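PDB 3LHO: putative hydrolase, which probably acts as an iron(II)-dependent dioxygenase that oxidises and decarboxylates 2-oxoadipate to give 2-hydroxyglutarate. Local coordinates for residues A81-H86 against L247-V252; I64-S69 against P92-S97; L99-E102 against V108-S111; Q76-A81 against V101-P106; T21-K26 against M214-V219. One frame throughout, in Å; residues are numbered along the deposited sequence. Where two conformers were deposited one is given.

Overall arrangement
From the N terminus, T21-K26 at the start of helix 22-32 opens interaction 5, which closes only at M214-V219, so interactions 2, 3 and 4 lie between its ends. Interaction 2 ties the entry to edge strand 67-74 to strand 93-99. Before it closes, interaction 4 opens in the turn entering strand 79-85 and interaction 1 on the strand, sharing A81; both cross interaction 2 and each other. Interaction 4 closes at V101-P106, beyond strand 93-99, and shares V101 and E102 with interaction 3, which joins that turn to helix 106-116. Interaction 1 encloses interaction 3, crosses interaction 5 and brings the C-terminal stretch L247-V252 back to the sheet beside the metal.

Interaction 1. Residues A81-H86 against L247-V252; sequences AKHFEH and LYTGFV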
# COMPACT_ATOMS: atom_id res chain seq x y z
N ALA A 81 8.25 3.65 9.20
CA ALA A 81 8.21 2.77 8.03
C ALA A 81 9.62 2.46 7.57
O ALA A 81 10.62 3.11 7.98
CB ALA A 81 7.40 3.43 6.89
N LYS A 82 9.68 1.47 6.70
CA LYS A 82 10.94 1.10 6.03
C LYS A 82 10.57 0.72 4.59
O LYS A 82 9.39 0.32 4.32
CB LYS A 82 11.60 -0.12 6.69
CG LYS A 82 11.93 -0.05 8.21
CD LYS A 82 12.38 -1.44 8.79
CE LYS A 82 13.75 -1.86 8.37
NZ LYS A 82 14.87 -0.94 8.82
N HIS A 83 11.56 0.84 3.69
CA HIS A 83 11.42 0.27 2.37
C HIS A 83 12.54 -0.73 2.12
O HIS A 83 13.61 -0.66 2.72
CB HIS A 83 11.27 1.36 1.27
CG HIS A 83 12.52 1.69 0.54
ND1 HIS A 83 13.34 2.76 0.88
CD2 HIS A 83 13.08 1.12 -0.56
CE1 HIS A 83 14.36 2.80 0.03
NE2 HIS A 83 14.23 1.81 -0.85
N PHE A 84 12.19 -1.72 1.26
CA PHE A 84 13.03 -2.84 0.89
C PHE A 84 13.18 -2.90 -0.63
O PHE A 84 12.23 -2.60 -1.36
CB PHE A 84 12.43 -4.17 1.42
CG PHE A 84 12.17 -4.17 2.90
CD1 PHE A 84 11.03 -3.53 3.41
CD2 PHE A 84 13.07 -4.74 3.78
CE1 PHE A 84 10.80 -3.46 4.77
CE2 PHE A 84 12.85 -4.69 5.16
CZ PHE A 84 11.70 -4.06 5.66
N GLU A 85 14.38 -3.30 -1.07
CA GLU A 85 14.75 -3.41 -2.47
C GLU A 85 15.25 -4.82 -2.81
O GLU A 85 15.89 -5.48 -1.96
CB GLU A 85 15.85 -2.42 -2.80
CG GLU A 85 15.37 -0.97 -2.71
CD GLU A 85 16.46 0.05 -2.96
OE1 GLU A 85 17.59 -0.34 -3.36
OE2 GLU A 85 16.18 1.25 -2.71
N HIS A 86 14.90 -5.28 -4.02
CA HIS A 86 15.26 -6.61 -4.52
C HIS A 86 16.42 -6.43 -5.54
O HIS A 86 16.53 -5.36 -6.17
CB HIS A 86 14.04 -7.26 -5.16
CG HIS A 86 14.23 -8.70 -5.50
ND1 HIS A 86 14.82 -9.12 -6.67
CD2 HIS A 86 13.89 -9.83 -4.82
CE1 HIS A 86 14.83 -10.44 -6.71
NE2 HIS A 86 14.27 -10.90 -5.60
N LEU A 247 18.68 6.74 -8.89
CA LEU A 247 17.33 7.27 -8.71
C LEU A 247 17.08 7.53 -7.22
O LEU A 247 17.55 6.79 -6.37
CB LEU A 247 16.28 6.31 -9.28
CG LEU A 247 16.27 6.13 -10.79
CD1 LEU A 247 15.20 5.13 -11.18
CD2 LEU A 247 16.05 7.46 -11.48
N TYR A 248 16.40 8.63 -6.93
CA TYR A 248 15.90 8.92 -5.57
C TYR A 248 14.96 7.79 -5.19
O TYR A 248 14.03 7.51 -5.94
CB TYR A 248 15.15 10.26 -5.55
CG TYR A 248 14.43 10.57 -4.26
CD1 TYR A 248 15.14 10.75 -3.06
CD2 TYR A 248 13.05 10.74 -4.24
CE1 TYR A 248 14.47 11.05 -1.88
CE2 TYR A 248 12.37 11.05 -3.06
CZ TYR A 248 13.08 11.21 -1.88
OH TYR A 248 12.39 11.50 -0.73
N THR A 249 15.17 7.18 -4.03
CA THR A 249 14.37 6.01 -3.62
C THR A 249 13.35 6.29 -2.52
O THR A 249 12.71 5.37 -2.03
CB THR A 249 15.30 4.88 -3.13
OG1 THR A 249 16.13 5.39 -2.10
CG2 THR A 249 16.19 4.39 -4.28
N GLY A 250 13.18 7.55 -2.12
CA GLY A 250 12.27 7.90 -1.03
C GLY A 250 10.81 7.95 -1.44
O GLY A 250 10.45 7.76 -2.62
N PHE A 251 9.94 8.22 -0.47
CA PHE A 251 8.50 8.04 -0.68
C PHE A 251 7.64 9.28 -0.46
O PHE A 251 6.40 9.25 -0.71
CB PHE A 251 8.00 6.83 0.12
CG PHE A 251 8.46 5.54 -0.47
CD1 PHE A 251 9.69 5.03 -0.15
CD2 PHE A 251 7.69 4.89 -1.42
CE1 PHE A 251 10.14 3.90 -0.73
CE2 PHE A 251 8.13 3.74 -2.01
CZ PHE A 251 9.35 3.24 -1.67
N VAL A 252 8.28 10.37 -0.02
CA VAL A 252 7.67 11.69 0.00
C VAL A 252 8.63 12.57 -0.76
O VAL A 252 9.73 12.11 -1.12
CB VAL A 252 7.51 12.24 1.45
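Beside the nickel site formed by H41, H165 and E235, the C-terminal stretch carrying T249 and F251 leans on H83 and E85 of strand 79-85. F251 reaches H83 with one corner of its ring, F251 CE1 lying 3.4 Å from H83 CB; the two rings are oblique, with planes at 58° and centroids 5.3 Å apart. T249 comes over one face of the imidazole, its carbonyl O 3.7 Å from H83 CE1 and displaced toward the rim. That oxygen is buried here and finds no hydrogen-bond donor. In the plane of the imidazole, H83 NE2 donates a nearly straight bond of 2.8 Å (169°) to the anti side of E85 OE2, while ND1 is bonded to Y72 OH. Bonds at both nitrogens probably hold the ring at its chi1 of 99°, away from a staggered value. The same E85 OE2 also lies 3.5 Å from T249 CG2. Replacing H83 by alanine would probably leave E85 OE2 and Y72 OH without their imidazole partner and open a gap beside F251. F251 continues to the metal site, meeting the H41 ring edge-to-face and R239 in a cation-pi contact. Strand 79-85 runs between strands 67-74 and 93-99, with F84 turned to helix 54-62.

Interaction 2. Residues I64-S69 against P92-S97; sequences IGYVDS and PKVFIS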
# COMPACT_ATOMS: atom_id res chain seq x y z
N ILE A 64 12.97 -13.88 0.57
CA ILE A 64 13.11 -14.17 -0.86
C ILE A 64 13.98 -13.11 -1.56
O ILE A 64 13.82 -12.83 -2.77
CB ILE A 64 11.74 -14.28 -1.56
CG1 ILE A 64 10.88 -13.01 -1.34
CG2 ILE A 64 10.98 -15.52 -1.05
CD1 ILE A 64 9.62 -13.01 -2.12
N GLY A 65 14.85 -12.45 -0.80
CA GLY A 65 15.88 -11.59 -1.37
C GLY A 65 15.81 -10.10 -1.19
O GLY A 65 16.75 -9.42 -1.56
N TYR A 66 14.72 -9.57 -0.62
CA TYR A 66 14.66 -8.14 -0.36
C TYR A 66 15.63 -7.74 0.71
O TYR A 66 15.88 -8.46 1.68
CB TYR A 66 13.22 -7.69 -0.02
CG TYR A 66 12.34 -7.50 -1.23
CD1 TYR A 66 11.70 -8.58 -1.87
CD2 TYR A 66 12.18 -6.23 -1.78
CE1 TYR A 66 10.90 -8.35 -3.05
CE2 TYR A 66 11.39 -6.01 -2.92
CZ TYR A 66 10.77 -7.06 -3.57
OH TYR A 66 10.03 -6.74 -4.71
N VAL A 67 16.14 -6.53 0.59
CA VAL A 67 17.12 -6.00 1.51
C VAL A 67 16.59 -4.69 2.07
O VAL A 67 16.07 -3.87 1.33
CB VAL A 67 18.45 -5.74 0.78
CG1 VAL A 67 19.47 -5.08 1.73
CG2 VAL A 67 19.00 -7.06 0.17
N ASP A 68 16.74 -4.52 3.38
CA ASP A 68 16.42 -3.30 4.08
C ASP A 68 17.18 -2.13 3.47
O ASP A 68 18.39 -2.17 3.42
CB ASP A 68 16.81 -3.52 5.55
CG ASP A 68 16.44 -2.37 6.43
OD1 ASP A 68 15.90 -1.34 5.92
OD2 ASP A 68 16.69 -2.51 7.64
N SER A 69 16.48 -1.11 2.99
CA SER A 69 17.05 -0.06 2.17
C SER A 69 16.69 1.37 2.61
O SER A 69 17.14 2.30 1.98
CB SER A 69 16.64 -0.23 0.69
OG SER A 69 17.13 -1.47 0.17
N PRO A 92 9.17 -4.67 -7.65
CA PRO A 92 8.82 -3.45 -6.97
C PRO A 92 9.62 -3.23 -5.68
O PRO A 92 9.98 -4.18 -5.00
CB PRO A 92 7.33 -3.66 -6.67
CG PRO A 92 7.09 -5.10 -6.74
CD PRO A 92 8.03 -5.61 -7.76
N LYS A 93 9.84 -1.98 -5.30
CA LYS A 93 10.18 -1.71 -3.95
C LYS A 93 8.98 -2.03 -3.07
O LYS A 93 7.85 -1.94 -3.49
CB LYS A 93 10.53 -0.21 -3.74
CG LYS A 93 11.69 0.28 -4.58
CD LYS A 93 11.90 1.77 -4.30
CE LYS A 93 12.67 2.44 -5.38
NZ LYS A 93 11.77 2.61 -6.57
N VAL A 94 9.27 -2.36 -1.82
CA VAL A 94 8.29 -2.71 -0.83
C VAL A 94 8.36 -1.72 0.34
O VAL A 94 9.36 -1.59 1.02
CB VAL A 94 8.46 -4.18 -0.37
CG1 VAL A 94 7.49 -4.48 0.82
CG2 VAL A 94 8.26 -5.12 -1.57
N PHE A 95 7.28 -0.99 0.50
CA PHE A 95 7.16 0.00 1.53
C PHE A 95 6.21 -0.56 2.60
O PHE A 95 5.06 -0.94 2.29
CB PHE A 95 6.55 1.25 0.93
CG PHE A 95 6.51 2.41 1.87
CD1 PHE A 95 7.63 3.20 2.11
CD2 PHE A 95 5.31 2.70 2.55
CE1 PHE A 95 7.58 4.29 3.01
CE2 PHE A 95 5.22 3.76 3.44
CZ PHE A 95 6.38 4.58 3.68
N ILE A 96 6.72 -0.64 3.84
CA ILE A 96 5.94 -1.21 4.96
C ILE A 96 5.94 -0.22 6.10
O ILE A 96 6.99 0.25 6.57
CB ILE A 96 6.41 -2.61 5.43
CG1 ILE A 96 6.63 -3.59 4.27
CG2 ILE A 96 5.40 -3.18 6.49
CD1 ILE A 96 7.20 -4.99 4.75
N SER A 97 4.74 0.20 6.51
CA SER A 97 4.64 1.12 7.64
C SER A 97 3.89 0.46 8.80
O SER A 97 3.25 -0.60 8.62
CB SER A 97 3.97 2.42 7.21
OG SER A 97 2.60 2.24 6.86
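Y66, just ahead of strand 67-74, reaches past the intervening strand 79-85 to P92, just before strand 93-99, and V94 within it, using one hydrogen bond and one apolar contact. The polar part is a single short bond: Y66 OH donates to P92 O at 2.6 Å, with a C=O...donor angle of 147° and the donor in the carbonyl plane. The carbonyl sits at the edge of the phenol ring, near the ring plane, so that P92 O also comes within 3.1 Å of Y66 CE2. A ring carbon of the proline, P92 CD, makes a loose contact with the hydroxyl, 3.8 Å from Y66 OH. The apolar part centres on the same ring atom, approached obliquely: V94 CG2 touches Y66 CE2 at 3.5 Å, the two side chains crossing at about a right angle. With CG anti to its own carbonyl carbon (chi1 -81°), Y66 points its ring at this strand. F10 of helix 6-20 packs on Y66, P92 and V94 alike. A phenylalanine here would keep the ring but is likely to leave P92 O without this donor. The chemistry is thus that of a buried phenol: its hydroxyl is satisfied by a backbone carbonyl just before the strand, while its ring packs against V94 and F10 and meets the H86 ring edge-to-face.

Interaction 3. Residues L99-E102 against V108-S111; sequences LLVE and VQKS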
# COMPACT_ATOMS: atom_id res chain seq x y z
N LEU A 99 1.62 1.69 12.45
CA LEU A 99 1.09 2.73 13.31
C LEU A 99 1.62 2.55 14.72
O LEU A 99 1.67 1.46 15.26
CB LEU A 99 -0.45 2.67 13.31
CG LEU A 99 -1.23 3.83 13.97
CD1 LEU A 99 -1.19 5.09 13.12
CD2 LEU A 99 -2.68 3.39 14.19
N LEU A 100 2.00 3.66 15.36
CA LEU A 100 2.48 3.59 16.73
C LEU A 100 1.27 3.70 17.67
O LEU A 100 0.76 4.78 17.94
CB LEU A 100 3.48 4.72 16.95
CG LEU A 100 4.67 4.73 15.98
CD1 LEU A 100 5.51 5.97 16.25
CD2 LEU A 100 5.54 3.47 16.18
N VAL A 101 0.79 2.55 18.13
CA VAL A 101 -0.48 2.46 18.86
C VAL A 101 -0.51 3.27 20.15
O VAL A 101 -1.57 3.77 20.54
CB VAL A 101 -0.84 1.01 19.12
CG1 VAL A 101 -2.09 0.90 20.02
CG2 VAL A 101 -1.07 0.32 17.74
N GLU A 102 0.66 3.46 20.76
CA GLU A 102 0.77 4.21 22.00
C GLU A 102 0.46 5.69 21.83
O GLU A 102 0.32 6.38 22.81
CB GLU A 102 2.18 4.09 22.61
CG GLU A 102 2.57 2.66 22.98
CD GLU A 102 3.00 1.81 21.79
OE1 GLU A 102 3.22 2.38 20.64
OE2 GLU A 102 3.04 0.56 22.02
N VAL A 108 -8.85 3.76 21.97
CA VAL A 108 -8.42 3.24 20.68
C VAL A 108 -7.36 2.10 20.81
O VAL A 108 -7.39 1.11 20.08
CB VAL A 108 -7.92 4.39 19.79
CG1 VAL A 108 -7.11 3.86 18.62
CG2 VAL A 108 -9.13 5.20 19.31
N GLN A 109 -6.43 2.26 21.75
CA GLN A 109 -5.39 1.28 21.99
C GLN A 109 -6.03 -0.04 22.36
O GLN A 109 -5.69 -1.07 21.81
CB GLN A 109 -4.43 1.74 23.09
CG GLN A 109 -3.67 3.05 22.81
CD GLN A 109 -2.48 3.24 23.71
OE1 GLN A 109 -1.82 2.28 24.06
NE2 GLN A 109 -2.20 4.51 24.12
N LYS A 110 -7.01 -0.00 23.26
CA LYS A 110 -7.70 -1.22 23.68
C LYS A 110 -8.41 -1.85 22.49
O LYS A 110 -8.37 -3.08 22.33
CB LYS A 110 -8.69 -0.94 24.82
CG LYS A 110 -9.60 -2.12 25.21
CD LYS A 110 -10.27 -1.92 26.60
CE LYS A 110 -11.09 -3.16 27.01
NZ LYS A 110 -11.46 -3.16 28.48
N SER A 111 -9.06 -1.03 21.66
CA SER A 111 -9.79 -1.58 20.52
C SER A 111 -8.86 -2.25 19.52
O SER A 111 -9.18 -3.32 19.01
CB SER A 111 -10.62 -0.51 19.81
OG SER A 111 -11.77 -0.21 20.59
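V101 and Q109 meet where the short 3-10 turn after strand 93-99 faces the first turns of helix 106-116, their side chains running at a slant to each other. Q109 leaves the helix with CG anti to its carbonyl carbon (chi1 -61°) and stays extended beyond it, which carries the chain across the backbone joining V101 to E102. Q109 CG lies 3.2 Å from V101 O, and Q109 CD follows at 3.3 Å from that same oxygen. On the apolar side, V101 presents its CG1 branch, the one opposite the backbone N (chi1 173°), to Q109 CG at 3.9 Å. The amide at the far end passes over E102: Q109 OE1 is 3.8 Å from E102 CA, whereas Q109 NE2 stands 3.4 Å from E102 O at an angle too poor for a hydrogen bond. The real partner of that amide nitrogen is F104 O, in the turn that links the two segments. E102 directs its own carboxylate elsewhere, to N48 ND2, and N48 OD1 takes the backbone N of V101, so the turn is also pinned to the loop after strand 39-47. The glutamine chain therefore packs on the V101 carbonyl and on the valine CG1 branch, with no hydrogen bond between the segments. Its amide nitrogen is satisfied within the connecting turn, and Q109 thereby ties the helix back onto the chain that leads into it.

Interaction 4. Residues Q76-A81 against V101-P106; sequences QKKLIA and VEEFSP. With SO4 (sulfate ion), chain D.
Q76 N donates to sulfate O3 at 2.9 Å (160°), and E75 N also bonds this anion, which probably came from the crystallisation liquor; two residues on, K78 reaches the turn at E103 and F104. The hairpin joining strands 67-74 and 79-85 has a G1 beta bulge here, in which K78 and L79 both face F74, and K78 adopts left-handed backbone angles (64/50°). From that position the aliphatic part of the lysine bears on both partners. K78 CB rests 3.8 Å from F104 CZ, approaching the ring obliquely, and K78 CG lies 3.8 Å from E103 CB, the lysine and glutamate side chains crossing near a right angle. A bend at chi2 (-51°) turns the rest of the lysine back toward its own hairpin, where NZ bonds to E75 O. K78 NZ remains 5.5 Å from E103 OE1, too far for a salt bridge, although the opposite charges may still attract weakly. F104 also packs on L99, and S105 next to it N-caps helix 106-116 through V108 N. The turn itself is closed by the backbone bond from F104 N to V101 O, 3.2 Å long.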
# COMPACT_ATOMS: atom_id res chain seq x y z
N GLN A 76 3.22 13.29 12.13
CA GLN A 76 1.82 13.68 12.16
C GLN A 76 0.88 12.47 12.10
O GLN A 76 -0.14 12.42 12.77
CB GLN A 76 1.53 14.63 10.99
CG GLN A 76 0.05 14.99 10.84
CD GLN A 76 -0.15 16.40 10.33
OE1 GLN A 76 0.52 16.85 9.39
NE2 GLN A 76 -1.07 17.13 10.96
N LYS A 77 1.24 11.48 11.29
CA LYS A 77 0.42 10.29 11.12
C LYS A 77 0.72 9.19 12.15
O LYS A 77 0.05 8.14 12.15
CB LYS A 77 0.58 9.74 9.70
CG LYS A 77 -0.21 10.50 8.61
CD LYS A 77 0.23 10.03 7.24
CE LYS A 77 -0.57 10.63 6.09
NZ LYS A 77 0.21 10.50 4.80
N LYS A 78 1.75 9.41 12.97
CA LYS A 78 2.18 8.49 14.05
C LYS A 78 2.66 7.15 13.48
O LYS A 78 2.22 6.08 13.89
CB LYS A 78 1.06 8.29 15.09
CG LYS A 78 0.48 9.60 15.67
CD LYS A 78 1.55 10.54 16.18
CE LYS A 78 0.93 11.87 16.67
NZ LYS A 78 1.71 13.09 16.26
N LEU A 79 3.54 7.24 12.50
CA LEU A 79 3.97 6.06 11.75
C LEU A 79 5.49 5.95 11.72
O LEU A 79 6.19 6.98 11.68
CB LEU A 79 3.55 6.19 10.28
CG LEU A 79 2.08 6.21 9.86
CD1 LEU A 79 1.94 6.27 8.32
CD2 LEU A 79 1.36 4.98 10.42
N ILE A 80 5.97 4.71 11.74
CA ILE A 80 7.33 4.48 11.26
C ILE A 80 7.25 3.55 10.06
O ILE A 80 6.29 2.79 9.86
CB ILE A 80 8.32 3.96 12.33
CG1 ILE A 80 7.87 2.61 12.89
CG2 ILE A 80 8.51 5.03 13.43
CD1 ILE A 80 9.03 1.79 13.50
N ALA A 81 8.25 3.65 9.20
CA ALA A 81 8.21 2.77 8.03
C ALA A 81 9.62 2.46 7.57
O ALA A 81 10.62 3.11 7.98
CB ALA A 81 7.40 3.43 6.89
N VAL A 101 0.79 2.55 18.13
CA VAL A 101 -0.48 2.46 18.86
C VAL A 101 -0.51 3.27 20.15
O VAL A 101 -1.57 3.77 20.54
CB VAL A 101 -0.84 1.01 19.12
CG1 VAL A 101 -2.09 0.90 20.02
CG2 VAL A 101 -1.07 0.32 17.74
N GLU A 102 0.66 3.46 20.76
CA GLU A 102 0.77 4.21 22.00
C GLU A 102 0.46 5.69 21.83
O GLU A 102 0.32 6.38 22.81
CB GLU A 102 2.18 4.09 22.61
CG GLU A 102 2.57 2.66 22.98
CD GLU A 102 3.00 1.81 21.79
OE1 GLU A 102 3.22 2.38 20.64
OE2 GLU A 102 3.04 0.56 22.02
N GLU A 103 0.39 6.18 20.61
CA GLU A 103 0.15 7.62 20.42
C GLU A 103 -1.35 7.94 20.47
O GLU A 103 -1.71 9.08 20.31
CB GLU A 103 0.75 8.10 19.10
CG GLU A 103 2.26 7.83 18.96
CD GLU A 103 3.10 8.77 19.80
OE1 GLU A 103 2.52 9.63 20.44
OE2 GLU A 103 4.34 8.65 19.80
N PHE A 104 -2.22 6.94 20.64
CA PHE A 104 -3.66 7.15 20.52
C PHE A 104 -4.32 7.04 21.86
O PHE A 104 -3.68 6.60 22.81
CB PHE A 104 -4.24 6.16 19.45
CG PHE A 104 -3.72 6.46 18.12
CD1 PHE A 104 -4.28 7.50 17.36
CD2 PHE A 104 -2.53 5.88 17.68
CE1 PHE A 104 -3.72 7.88 16.16
CE2 PHE A 104 -1.96 6.26 16.46
CZ PHE A 104 -2.56 7.26 15.70
N SER A 105 -5.59 7.44 21.96
CA SER A 105 -6.36 7.33 23.21
C SER A 105 -6.34 5.90 23.78
O SER A 105 -6.26 4.93 23.01
CB SER A 105 -7.84 7.77 23.00
OG SER A 105 -8.64 6.78 22.31
N PRO A 106 -6.37 5.77 25.11
CA PRO A 106 -6.48 4.44 25.75
C PRO A 106 -7.60 3.56 25.13
O PRO A 106 -7.44 2.36 24.97
CB PRO A 106 -6.79 4.78 27.21
CG PRO A 106 -6.09 6.17 27.42
CD PRO A 106 -6.21 6.87 26.11
S SO4 D . 5.69 14.30 9.04
O1 SO4 D . 5.87 13.61 7.77
O2 SO4 D . 5.84 15.74 8.83
O3 SO4 D . 4.36 14.02 9.57
O4 SO4 D . 6.73 13.84 9.97

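Interaction 5. Residues T21-K26 against M214-V219; sequences TPSAAK and MADKVV
D216, in the loop leading to strand 217-222, points its carboxylate at T21, the N-cap residue, and at P22 and S23, which open helix 22-32. Beginning at CB, the side chain passes the proline ring, D216 CB lying 4.0 Å from P22 CD and the two groups sliding by each other in opposite directions. CG, placed anti to the carbonyl carbon (chi1 -71°), stays beside P22 CD and comes near the hydroxyl of S23. Beyond it the two oxygens divide the work. D216 OD1 accepts a short bond of 2.6 Å from S23 OG through its syn lone pair, on the side of the other oxygen. D216 OD2 takes the backbone N of S23 at 3.0 Å (157°), also on its syn side but 27° out of the carboxylate plane. Carbon atoms press round D216 OD2 as well: it lies 3.2 Å from T21 CA, and D216 OD2 is 3.3 Å from P22 CD. P22 N is close too, but has no hydrogen to give. T21 makes no capping bond, its OG1 being turned instead to Y17 O in helix 6-20. Backbone bonds from D216 to S231 and C232 hold it against the chain just after strand 225-230. One serine thus grips both oxygens, with its hydroxyl on one and its amide on the other. Because this negative group sits at the N-terminal end of a helix, the helix dipole would probably favour its ionised form, and the pair ties the start of helix 22-32 to the loop entering hairpin 217-230 mainly by two hydrogen bonds.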
# COMPACT_ATOMS: atom_id res chain seq x y z
N THR A 21 -9.96 -3.27 -5.94
CA THR A 21 -9.53 -2.12 -6.76
C THR A 21 -9.68 -2.43 -8.27
O THR A 21 -8.68 -2.54 -9.01
CB THR A 21 -8.06 -1.75 -6.43
OG1 THR A 21 -7.84 -1.93 -5.03
CG2 THR A 21 -7.74 -0.31 -6.81
N PRO A 22 -10.93 -2.57 -8.75
CA PRO A 22 -11.17 -2.87 -10.16
C PRO A 22 -10.55 -1.87 -11.11
O PRO A 22 -10.13 -2.26 -12.21
CB PRO A 22 -12.70 -2.86 -10.29
CG PRO A 22 -13.21 -2.21 -9.07
CD PRO A 22 -12.20 -2.49 -7.99
N SER A 23 -10.43 -0.61 -10.68
CA SER A 23 -9.78 0.40 -11.49
C SER A 23 -8.33 0.03 -11.86
O SER A 23 -7.88 0.29 -12.97
CB SER A 23 -9.77 1.74 -10.77
OG SER A 23 -11.09 2.23 -10.62
N ALA A 24 -7.62 -0.58 -10.92
CA ALA A 24 -6.28 -1.03 -11.14
C ALA A 24 -6.27 -2.10 -12.23
O ALA A 24 -5.42 -2.09 -13.12
CB ALA A 24 -5.62 -1.54 -9.80
N ALA A 25 -7.23 -3.01 -12.20
CA ALA A 25 -7.21 -4.05 -13.24
C ALA A 25 -7.38 -3.38 -14.62
O ALA A 25 -6.67 -3.71 -15.59
CB ALA A 25 -8.29 -5.14 -12.99
N LYS A 26 -8.27 -2.40 -14.69
CA LYS A 26 -8.56 -1.75 -15.98
C LYS A 26 -7.38 -0.89 -16.47
O LYS A 26 -7.01 -0.95 -17.63
CB LYS A 26 -9.84 -0.90 -15.90
CG LYS A 26 -11.09 -1.72 -15.63
CD LYS A 26 -12.32 -0.81 -15.61
CE LYS A 26 -13.60 -1.56 -15.30
NZ LYS A 26 -14.74 -0.60 -15.06
N MSE A 214 -8.82 8.04 -7.84
CA MSE A 214 -9.65 8.05 -6.65
C MSE A 214 -9.92 6.62 -6.25
O MSE A 214 -10.04 5.76 -7.11
CB MSE A 214 -10.93 8.77 -6.97
CG MSE A 214 -10.77 10.28 -6.80
SE MSE A 214 -12.51 10.74 -6.25
CE MSE A 214 -13.17 10.74 -7.91
N ALA A 215 -9.99 6.37 -4.95
CA ALA A 215 -10.20 5.01 -4.44
C ALA A 215 -11.49 4.40 -4.95
O ALA A 215 -12.51 5.08 -5.14
CB ALA A 215 -10.13 4.98 -2.89
N ASP A 216 -11.44 3.11 -5.24
CA ASP A 216 -12.65 2.38 -5.51
C ASP A 216 -13.42 2.19 -4.19
O ASP A 216 -12.99 2.67 -3.14
CB ASP A 216 -12.33 1.03 -6.17
CG ASP A 216 -11.83 1.19 -7.61
OD1 ASP A 216 -12.45 1.95 -8.39
OD2 ASP A 216 -10.85 0.54 -7.97
N LYS A 217 -14.53 1.45 -4.24
CA LYS A 217 -15.38 1.27 -3.06
C LYS A 217 -15.55 -0.21 -2.83
O LYS A 217 -15.63 -0.96 -3.80
CB LYS A 217 -16.75 1.92 -3.30
CG LYS A 217 -16.69 3.45 -3.44
CD LYS A 217 -18.07 4.09 -3.71
CE LYS A 217 -18.55 3.87 -5.14
NZ LYS A 217 -19.59 4.84 -5.60
N VAL A 218 -15.65 -0.62 -1.57
CA VAL A 218 -16.00 -2.01 -1.24
C VAL A 218 -16.95 -2.04 -0.08
O VAL A 218 -17.03 -1.09 0.67
CB VAL A 218 -14.78 -2.87 -0.85
CG1 VAL A 218 -13.90 -3.10 -2.05
CG2 VAL A 218 -14.00 -2.23 0.32
N VAL A 219 -17.65 -3.16 0.07
CA VAL A 219 -18.56 -3.37 1.20
C VAL A 219 -17.77 -4.12 2.28
O VAL A 219 -17.11 -5.11 2.02
CB VAL A 219 -19.82 -4.20 0.78
CG1 VAL A 219 -20.70 -4.45 1.98
CG2 VAL A 219 -20.61 -3.51 -0.31